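Local coordinates for protein endo-beta-N-acetylglucosaminidase F1 (Bacteroides thetaiotaomicron VPI-5482, PDB 6TCV) that probably hydrolyses the chitobiose core of high-mannose N-glycans, as an endo-beta-N-acetylglucosaminidase that helps a gut bacterium process mammalian glycans, at residues A[173-178]-A[403-408]. The protein carries 2 engineered substitutions. Numbering follows the deposited sequence. Where two conformers were deposited one is given.
With MAN (alpha-D-mannopyranose), chain B; MAN (alpha-D-mannopyranose), chain C; NAG (2-acetamido-2-deoxy-beta-D-glucopyranose), chain D; MAN (alpha-D-mannopyranose), chain E.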
ATOM      1  N   PHE A 173      -0.316  -1.688  11.468  1.00 11.85           N
ATOM      2  CA  PHE A 173      -0.189  -0.294  11.891  1.00 11.95           C
ATOM      3  C   PHE A 173       0.631  -0.192  13.158  1.00 11.86           C
ATOM      4  O   PHE A 173       0.341  -0.877  14.135  1.00 12.33           O
ATOM      5  CB  PHE A 173      -1.546   0.321  12.237  1.00 11.84           C
ATOM      6  CG  PHE A 173      -2.524   0.506  11.122  1.00 12.04           C
ATOM      7  CD1 PHE A 173      -3.359  -0.528  10.723  1.00 11.79           C
ATOM      8  CD2 PHE A 173      -2.738   1.782  10.560  1.00 12.04           C
ATOM      9  CE1 PHE A 173      -4.365  -0.318   9.792  1.00 12.47           C
ATOM     10  CE2 PHE A 173      -3.715   1.954   9.577  1.00 12.97           C
ATOM     11  CZ  PHE A 173      -4.519   0.890   9.192  1.00 12.74           C
ATOM     12  N   PHE A 174       1.626   0.702  13.168  1.00 11.80           N
ATOM     13  CA  PHE A 174       2.318   1.093  14.395  1.00 11.12           C
ATOM     14  C   PHE A 174       1.824   2.444  14.879  1.00 12.20           C
ATOM     15  O   PHE A 174       1.767   3.411  14.103  1.00 12.12           O
ATOM     16  CB  PHE A 174       3.814   1.244  14.157  1.00 12.32           C
ATOM     17  CG  PHE A 174       4.511  -0.044  14.032  1.00 12.45           C
ATOM     18  CD1 PHE A 174       4.883  -0.746  15.132  1.00 14.07           C
ATOM     19  CD2 PHE A 174       4.720  -0.615  12.777  1.00 14.30           C
ATOM     20  CE1 PHE A 174       5.507  -2.010  15.005  1.00 15.81           C
ATOM     21  CE2 PHE A 174       5.340  -1.889  12.671  1.00 15.19           C
ATOM     22  CZ  PHE A 174       5.714  -2.545  13.760  1.00 14.06           C
ATOM     23  N   GLU A 175       1.488   2.525  16.173  1.00 11.73           N
ATOM     24  CA  GLU A 175       1.247   3.812  16.823  1.00 11.78           C
ATOM     25  C   GLU A 175       2.620   4.410  17.104  1.00 12.11           C
ATOM     26  O   GLU A 175       3.247   4.153  18.125  1.00 12.91           O
ATOM     27  CB  GLU A 175       0.439   3.621  18.092  1.00 12.64           C
ATOM     28  CG  GLU A 175      -1.026   3.318  17.889  1.00 13.59           C
ATOM     29  CD  GLU A 175      -1.962   4.521  17.889  1.00 13.45           C
ATOM     30  OE1 GLU A 175      -1.539   5.622  17.458  1.00 15.30           O
ATOM     31  OE2 GLU A 175      -3.113   4.369  18.322  1.00 13.68           O
ATOM     32  N   VAL A 176       3.130   5.180  16.142  1.00 12.17           N
ATOM     33  CA  VAL A 176       4.511   5.666  16.216  1.00 13.55           C
ATOM     34  C   VAL A 176       4.720   6.719  17.270  1.00 12.96           C
ATOM     35  O   VAL A 176       5.866   7.075  17.549  1.00 14.70           O
ATOM     36  CB  VAL A 176       5.023   6.098  14.831  1.00 12.32           C
ATOM     37  CG1 VAL A 176       5.037   4.935  13.874  1.00 13.55           C
ATOM     38  CG2 VAL A 176       4.239   7.303  14.244  1.00 14.82           C
ATOM     39  N   ASN A 177       3.658   7.249  17.896  1.00 13.21           N
ATOM     40  CA  ASN A 177       3.836   8.052  19.081  1.00 13.99           C
ATOM     41  C   ASN A 177       4.591   7.263  20.136  1.00 14.74           C
ATOM     42  O   ASN A 177       5.266   7.841  21.019  1.00 15.69           O
ATOM     43  CB  ASN A 177       2.540   8.611  19.638  1.00 13.76           C
ATOM     44  CG  ASN A 177       1.946   9.655  18.786  1.00 13.38           C
ATOM     45  OD1 ASN A 177       2.616  10.338  18.015  1.00 14.80           O
ATOM     46  ND2 ASN A 177       0.654   9.827  18.929  1.00 14.04           N
ATOM     47  N   ASP A 178       4.397   5.923  20.128  1.00 14.35           N
ATOM     48  CA  ASP A 178       4.887   5.104  21.204  1.00 15.42           C
ATOM     49  C   ASP A 178       5.868   4.010  20.788  1.00 14.31           C
ATOM     50  O   ASP A 178       6.779   3.714  21.556  1.00 16.10           O
ATOM     51  CB  ASP A 178       3.742   4.326  21.948  1.00 16.14           C
ATOM     52  CG  ASP A 178       2.676   5.209  22.544  1.00 18.51           C
ATOM     53  OD1 ASP A 178       2.974   6.355  22.828  1.00 23.32           O
ATOM     54  OD2 ASP A 178       1.678   4.642  22.975  1.00 21.66           O
ATOM     55  N   GLY A 403      -3.310  -5.943  11.534  1.00 12.83           N
ATOM     56  CA  GLY A 403      -3.051  -5.770  12.952  1.00 13.00           C
ATOM     57  C   GLY A 403      -2.756  -4.314  13.246  1.00 13.10           C
ATOM     58  O   GLY A 403      -2.325  -3.554  12.375  1.00 13.25           O
ATOM     59  N   PHE A 404      -3.077  -3.908  14.466  1.00 13.40           N
ATOM     60  CA  PHE A 404      -2.978  -2.513  14.928  1.00 12.98           C
ATOM     61  C   PHE A 404      -2.371  -2.382  16.300  1.00 13.94           C
ATOM     62  O   PHE A 404      -2.867  -3.001  17.251  1.00 13.62           O
ATOM     63  CB  PHE A 404      -4.369  -1.883  14.856  1.00 13.48           C
ATOM     64  CG  PHE A 404      -4.426  -0.428  15.232  1.00 13.34           C
ATOM     65  CD1 PHE A 404      -4.621  -0.061  16.572  1.00 13.71           C
ATOM     66  CD2 PHE A 404      -4.266   0.586  14.307  1.00 13.51           C
ATOM     67  CE1 PHE A 404      -4.646   1.254  16.939  1.00 14.72           C
ATOM     68  CE2 PHE A 404      -4.277   1.902  14.684  1.00 13.21           C
ATOM     69  CZ  PHE A 404      -4.455   2.281  16.004  1.00 14.77           C
ATOM     70  N   ALA A 405      -1.326  -1.573  16.433  1.00 13.94           N
ATOM     71  CA  ALA A 405      -0.748  -1.088  17.687  1.00 14.14           C
ATOM     72  C   ALA A 405      -0.099  -2.223  18.476  1.00 13.11           C
ATOM     73  O   ALA A 405      -0.301  -2.285  19.689  1.00 14.45           O
ATOM     74  CB  ALA A 405      -1.781  -0.320  18.500  1.00 14.67           C
ATOM     75  N   PRO A 406       0.753  -3.046  17.901  1.00 13.32           N
ATOM     76  CA  PRO A 406       1.537  -3.959  18.734  1.00 14.06           C
ATOM     77  C   PRO A 406       2.572  -3.166  19.516  1.00 14.56           C
ATOM     78  O   PRO A 406       3.077  -2.142  19.052  1.00 14.68           O
ATOM     79  CB  PRO A 406       2.240  -4.829  17.705  1.00 15.58           C
ATOM     80  CG  PRO A 406       2.478  -3.905  16.586  1.00 14.34           C
ATOM     81  CD  PRO A 406       1.225  -3.031  16.507  1.00 14.07           C
ATOM     82  N   SER A 407       2.957  -3.640  20.696  1.00 14.52           N
ATOM     83  CA  SER A 407       4.072  -3.041  21.429  0.83 15.09           C
ATOM     84  C   SER A 407       4.859  -4.147  22.119  1.00 14.61           C
ATOM     85  O   SER A 407       4.280  -5.169  22.530  1.00 14.97           O
ATOM     86  CB  SER A 407       3.605  -2.053  22.506  0.83 17.19           C
ATOM     87  OG  SER A 407       2.763  -2.701  23.440  0.83 18.50           O
ATOM     88  N   PRO A 408       6.175  -3.960  22.295  1.00 14.95           N
ATOM     89  CA  PRO A 408       6.982  -5.023  22.915  1.00 14.77           C
ATOM     90  C   PRO A 408       6.470  -5.470  24.274  1.00 15.14           C
ATOM     91  O   PRO A 408       6.500  -6.666  24.577  1.00 15.75           O
ATOM     92  CB  PRO A 408       8.377  -4.373  22.976  1.00 15.85           C
ATOM     93  CG  PRO A 408       8.391  -3.424  21.785  1.00 16.01           C
ATOM     94  CD  PRO A 408       7.008  -2.882  21.698  1.00 16.21           C
TER
HETATM   95  C1  MAN B   4      -4.519   5.444  23.152  1.00 15.91           C
HETATM   96  C2  MAN B   4      -3.519   6.072  24.108  1.00 16.35           C
HETATM   97  C3  MAN B   4      -2.229   6.393  23.348  1.00 15.91           C
HETATM   98  C4  MAN B   4      -1.728   5.106  22.695  1.00 16.41           C
HETATM   99  C5  MAN B   4      -2.776   4.454  21.794  1.00 14.89           C
HETATM  100  C6  MAN B   4      -2.390   3.076  21.262  1.00 15.39           C
HETATM  101  O2  MAN B   4      -3.147   5.157  25.144  1.00 17.46           O
HETATM  102  O3  MAN B   4      -1.242   6.975  24.197  1.00 18.45           O
HETATM  103  O4  MAN B   4      -0.609   5.342  21.840  1.00 17.25           O
HETATM  104  O5  MAN B   4      -3.991   4.271  22.554  1.00 15.88           O
HETATM  105  O6  MAN B   4      -3.363   2.587  20.341  1.00 15.30           O
HETATM  106  C1  MAN C   9      -0.042  13.724  18.757  1.00 16.80           C
HETATM  107  C2  MAN C   9       1.328  13.383  19.330  1.00 16.76           C
HETATM  108  C3  MAN C   9       1.187  12.714  20.694  1.00 18.31           C
HETATM  109  C4  MAN C   9       0.342  13.578  21.615  1.00 18.51           C
HETATM  110  C5  MAN C   9      -1.005  13.806  20.939  1.00 18.51           C
HETATM  111  C6  MAN C   9      -1.910  14.712  21.730  1.00 20.96           C
HETATM  112  O2  MAN C   9       2.100  14.591  19.410  1.00 18.66           O
HETATM  113  O3  MAN C   9       2.484  12.479  21.214  1.00 19.61           O
HETATM  114  O4  MAN C   9       0.117  12.918  22.859  1.00 20.10           O
HETATM  115  O5  MAN C   9      -0.790  14.470  19.690  1.00 17.87           O
HETATM  116  O6  MAN C   9      -3.218  14.755  21.119  1.00 23.11           O
HETATM  117  C1  NAG D   2      -9.695   3.456  15.512  1.00 13.61           C
HETATM  118  C2  NAG D   2      -8.521   4.158  14.854  1.00 13.75           C
HETATM  119  C3  NAG D   2      -7.535   4.791  15.838  1.00 13.59           C
HETATM  120  C4  NAG D   2      -7.869   4.385  17.260  1.00 13.27           C
HETATM  121  C5  NAG D   2      -8.101   2.887  17.286  1.00 13.51           C
HETATM  122  C6  NAG D   2      -8.292   2.309  18.682  1.00 14.60           C
HETATM  123  C7  NAG D   2      -7.532   3.544  12.685  1.00 15.19           C
HETATM  124  C8  NAG D   2      -6.879   2.427  11.894  1.00 13.94           C
HETATM  125  N2  NAG D   2      -7.844   3.251  13.944  1.00 15.21           N
HETATM  126  O3  NAG D   2      -7.592   6.216  15.718  1.00 13.50           O
HETATM  127  O4  NAG D   2      -6.735   4.705  18.082  1.00 13.24           O
HETATM  128  O5  NAG D   2      -9.295   2.554  16.551  1.00 13.47           O
HETATM  129  O6  NAG D   2      -8.623   0.960  18.609  1.00 16.02           O
HETATM  130  O7  NAG D   2      -7.781   4.653  12.196  1.00 16.40           O
HETATM  131  C1  MAN E   8      -2.949  11.678  18.409  1.00 13.80           C
HETATM  132  C2  MAN E   8      -2.016  12.733  17.828  1.00 13.25           C
HETATM  133  C3  MAN E   8      -2.047  12.627  16.313  1.00 13.34           C
HETATM  134  C4  MAN E   8      -1.733  11.213  15.840  1.00 12.42           C
HETATM  135  C5  MAN E   8      -2.626  10.190  16.534  1.00 12.74           C
HETATM  136  C6  MAN E   8      -2.182   8.760  16.295  1.00 12.87           C
HETATM  137  O2  MAN E   8      -0.701  12.517  18.387  1.00 14.08           O
HETATM  138  O3  MAN E   8      -1.067  13.509  15.763  1.00 14.03           O
HETATM  139  O4  MAN E   8      -2.010  11.100  14.445  1.00 13.16           O
HETATM  140  O5  MAN E   8      -2.565  10.390  17.967  1.00 13.73           O
HETATM  141  O6  MAN E   8      -3.026   7.853  17.031  1.00 13.41           O
HETATM  142  O   HOH W   1       2.138   0.362  18.074  1.00 13.71           O
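Closure of the glycosidase barrel brings Phe173, on strand 169-175, beside Phe404, at the end of strand 400-404, in a parallel bridge. Phe173 N donates to Gly403 O (2.9 Å, 169° at the hydrogen), and Ala405 N donates to Phe173 O. Both phenylalanine side chains emerge on the same face of the sheet, and both rings touch the N-acetylglucosamine. Their planes lie at 57°, and Phe404 CD2 comes within 3.4 Å of Phe173 CB. The acetamido methyl C8 sits over one face of the Phe173 ring, toward its rim. A chi1 of -177°, turning CG away from the backbone N, carries the Phe404 ring past Glu175, CZ lying 3.4 Å from Glu175 OE2. As in (beta/alpha)8 enzymes generally, the sugar site lies at the C-terminal strand ends; here the end of 169-175 and the loop after it supply polar groups. The Glu175 chain bends at chi2, and its carboxylate meets three sugars: O6 of the chain E mannose donates to OE1 and O6 of the chain B mannose to OE2, each at 2.7 Å, while OE2 also hydrogen-bonds O2 of the beta-mannose. Asp178 OD2 accepts from O4 of the chain B mannose (2.6 Å). Pro406 CG packs against Phe174 CE1.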